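Local coordinates for protein melanophilin (Mus musculus, PDB 2ZET) that links the melanosome-bound small GTPase Rab27A to the motor protein myosin Va, as a Rab effector in melanosome transport, at residues H70-L75 with C91-C96. Residues are numbered along the deposited sequence; the frame is centred on the assembly and turned at random.
With ZN (zinc ion), chain H; ZN (zinc ion), chain G.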
loop_
_atom_site.group_PDB
_atom_site.type_symbol
_atom_site.label_atom_id
_atom_site.label_comp_id
_atom_site.label_asym_id
_atom_site.label_seq_id
_atom_site.Cartn_x
_atom_site.Cartn_y
_atom_site.Cartn_z
ATOM N N HIS B 70 37.952 6.787 11.031
ATOM C CA HIS B 70 36.836 6.189 11.750
ATOM C C HIS B 70 35.517 6.237 10.976
ATOM O O HIS B 70 35.239 7.221 10.285
ATOM C CB HIS B 70 36.672 6.919 13.084
ATOM C CG HIS B 70 37.868 6.823 13.976
ATOM N ND1 HIS B 70 37.935 5.953 15.042
ATOM C CD2 HIS B 70 39.060 7.462 13.939
ATOM C CE1 HIS B 70 39.115 6.060 15.624
ATOM N NE2 HIS B 70 39.818 6.968 14.974
ATOM N N CYS B 71 34.707 5.180 11.087
ATOM C CA CYS B 71 33.397 5.151 10.422
ATOM C C CYS B 71 32.570 6.344 10.906
ATOM O O CYS B 71 32.524 6.632 12.108
ATOM C CB CYS B 71 32.628 3.864 10.747
ATOM S SG CYS B 71 30.924 3.865 10.113
ATOM N N ALA B 72 31.917 7.024 9.966
ATOM C CA ALA B 72 31.107 8.199 10.279
ATOM C C ALA B 72 29.880 7.899 11.147
ATOM O O ALA B 72 29.324 8.794 11.782
ATOM C CB ALA B 72 30.674 8.879 8.977
ATOM N N ARG B 73 29.477 6.637 11.189
ATOM C CA ARG B 73 28.307 6.238 11.946
ATOM C C ARG B 73 28.640 5.606 13.292
ATOM O O ARG B 73 28.244 6.128 14.319
ATOM C CB ARG B 73 27.488 5.269 11.104
ATOM C CG ARG B 73 25.992 5.290 11.347
ATOM C CD ARG B 73 25.644 4.967 12.773
ATOM N NE ARG B 73 24.348 4.312 12.862
ATOM C CZ ARG B 73 23.722 4.059 14.005
ATOM N NH1 ARG B 73 24.273 4.417 15.171
ATOM N NH2 ARG B 73 22.546 3.436 13.977
ATOM N N CYS B 74 29.357 4.484 13.296
ATOM C CA CYS B 74 29.702 3.816 14.548
ATOM C C CYS B 74 31.021 4.279 15.174
ATOM O O CYS B 74 31.345 3.908 16.298
ATOM C CB CYS B 74 29.711 2.287 14.362
ATOM S SG CYS B 74 31.037 1.545 13.346
ATOM N N LEU B 75 31.779 5.087 14.446
ATOM C CA LEU B 75 33.041 5.611 14.947
ATOM C C LEU B 75 34.118 4.579 15.212
ATOM O O LEU B 75 35.212 4.922 15.627
ATOM C CB LEU B 75 32.808 6.409 16.222
ATOM C CG LEU B 75 31.795 7.553 16.112
ATOM C CD1 LEU B 75 31.735 8.268 17.447
ATOM C CD2 LEU B 75 32.186 8.523 15.004
ATOM N N CYS B 91 25.940 11.910 1.048
ATOM C CA CYS B 91 26.715 12.895 1.796
ATOM C C CYS B 91 28.223 12.659 1.675
ATOM O O CYS B 91 29.027 13.302 2.354
ATOM C CB CYS B 91 26.301 12.880 3.264
ATOM S SG CYS B 91 26.996 11.520 4.198
ATOM N N SER B 92 28.587 11.732 0.794
ATOM C CA SER B 92 29.976 11.369 0.516
ATOM C C SER B 92 30.958 11.207 1.681
ATOM O O SER B 92 32.131 11.542 1.545
ATOM C CB SER B 92 30.570 12.330 -0.525
ATOM O OG SER B 92 30.428 13.681 -0.135
ATOM N N LEU B 93 30.484 10.698 2.817
ATOM C CA LEU B 93 31.361 10.432 3.960
ATOM C C LEU B 93 31.566 8.924 3.930
ATOM O O LEU B 93 30.844 8.218 3.229
ATOM C CB LEU B 93 30.712 10.826 5.287
ATOM C CG LEU B 93 30.540 12.320 5.584
ATOM C CD1 LEU B 93 30.199 12.513 7.062
ATOM C CD2 LEU B 93 31.820 13.064 5.243
ATOM N N PHE B 94 32.533 8.414 4.676
ATOM C CA PHE B 94 32.751 6.978 4.659
ATOM C C PHE B 94 32.180 6.312 5.878
ATOM O O PHE B 94 32.116 6.904 6.946
ATOM C CB PHE B 94 34.238 6.649 4.562
ATOM C CG PHE B 94 34.909 7.230 3.361
ATOM C CD1 PHE B 94 35.119 8.606 3.262
ATOM C CD2 PHE B 94 35.339 6.406 2.329
ATOM C CE1 PHE B 94 35.755 9.156 2.153
ATOM C CE2 PHE B 94 35.976 6.944 1.211
ATOM C CZ PHE B 94 36.183 8.324 1.124
ATOM N N VAL B 95 31.772 5.064 5.705
ATOM C CA VAL B 95 31.201 4.278 6.779
ATOM C C VAL B 95 31.500 2.808 6.517
ATOM O O VAL B 95 31.795 2.423 5.383
ATOM C CB VAL B 95 29.684 4.465 6.849
ATOM C CG1 VAL B 95 29.354 5.925 6.997
ATOM C CG2 VAL B 95 29.048 3.925 5.598
ATOM N N CYS B 96 31.413 1.985 7.559
ATOM C CA CYS B 96 31.686 0.566 7.406
ATOM C C CYS B 96 30.521 -0.127 6.724
ATOM O O CYS B 96 29.451 0.455 6.561
ATOM C CB CYS B 96 31.978 -0.092 8.769
ATOM S SG CYS B 96 30.584 -0.401 9.907
HETATM ZN ZN ZN H . 30.317 1.800 11.148
HETATM ZN ZN ZN G . 25.510 9.925 3.609
#
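Cys-71 SG meets Cys-96 twice over, taking the N-H of its backbone and sharing a zinc ion with its sulfur. Cys-71 CB lies 3.1 Å from that zinc and 3.9 Å from Cys-96 N. Beyond it SG stands anti to the backbone N (chi1 173°), and Cys-71 SG binds the zinc ion at 2.4 Å. This sulfur also packs against Val-95, with Cys-71 SG 3.5 Å from Val-95 CB. Three N-H groups point to it: Cys-96 N donates to Cys-71 SG at 3.2 Å, while Arg-73 N and, more weakly, Cys-74 N fix the turn of their own CxxC loop. Donors and metal together would be expected to neutralise part of the thiolate charge. Cys-74 SG and Cys-96 SG also bind this zinc, and Cys-99 completes the site. It is one of two in the FYVE-type zinc finger of the Rab-binding domain, whose cysteine pairs alternate along the chain in a cross-brace: Cys-91 SG binds the second zinc with Cys-88, Cys-111 and Cys-114. One residue along from the sulfur, Ala-72 N donates to Phe-94 O at 3.0 Å, lying in the carbonyl plane, while Val-95 pairs through its backbone with Arg-86 of the neighbouring strand. Ala-72 CB, close to the same carbonyl oxygen, rests 3.8 Å from Val-95 CG1 and 4.1 Å from Leu-93 CD1. His-70 ND1 ties the loop's ends, donating to Leu-75 O near its ring plane but tilted from the carbonyl plane.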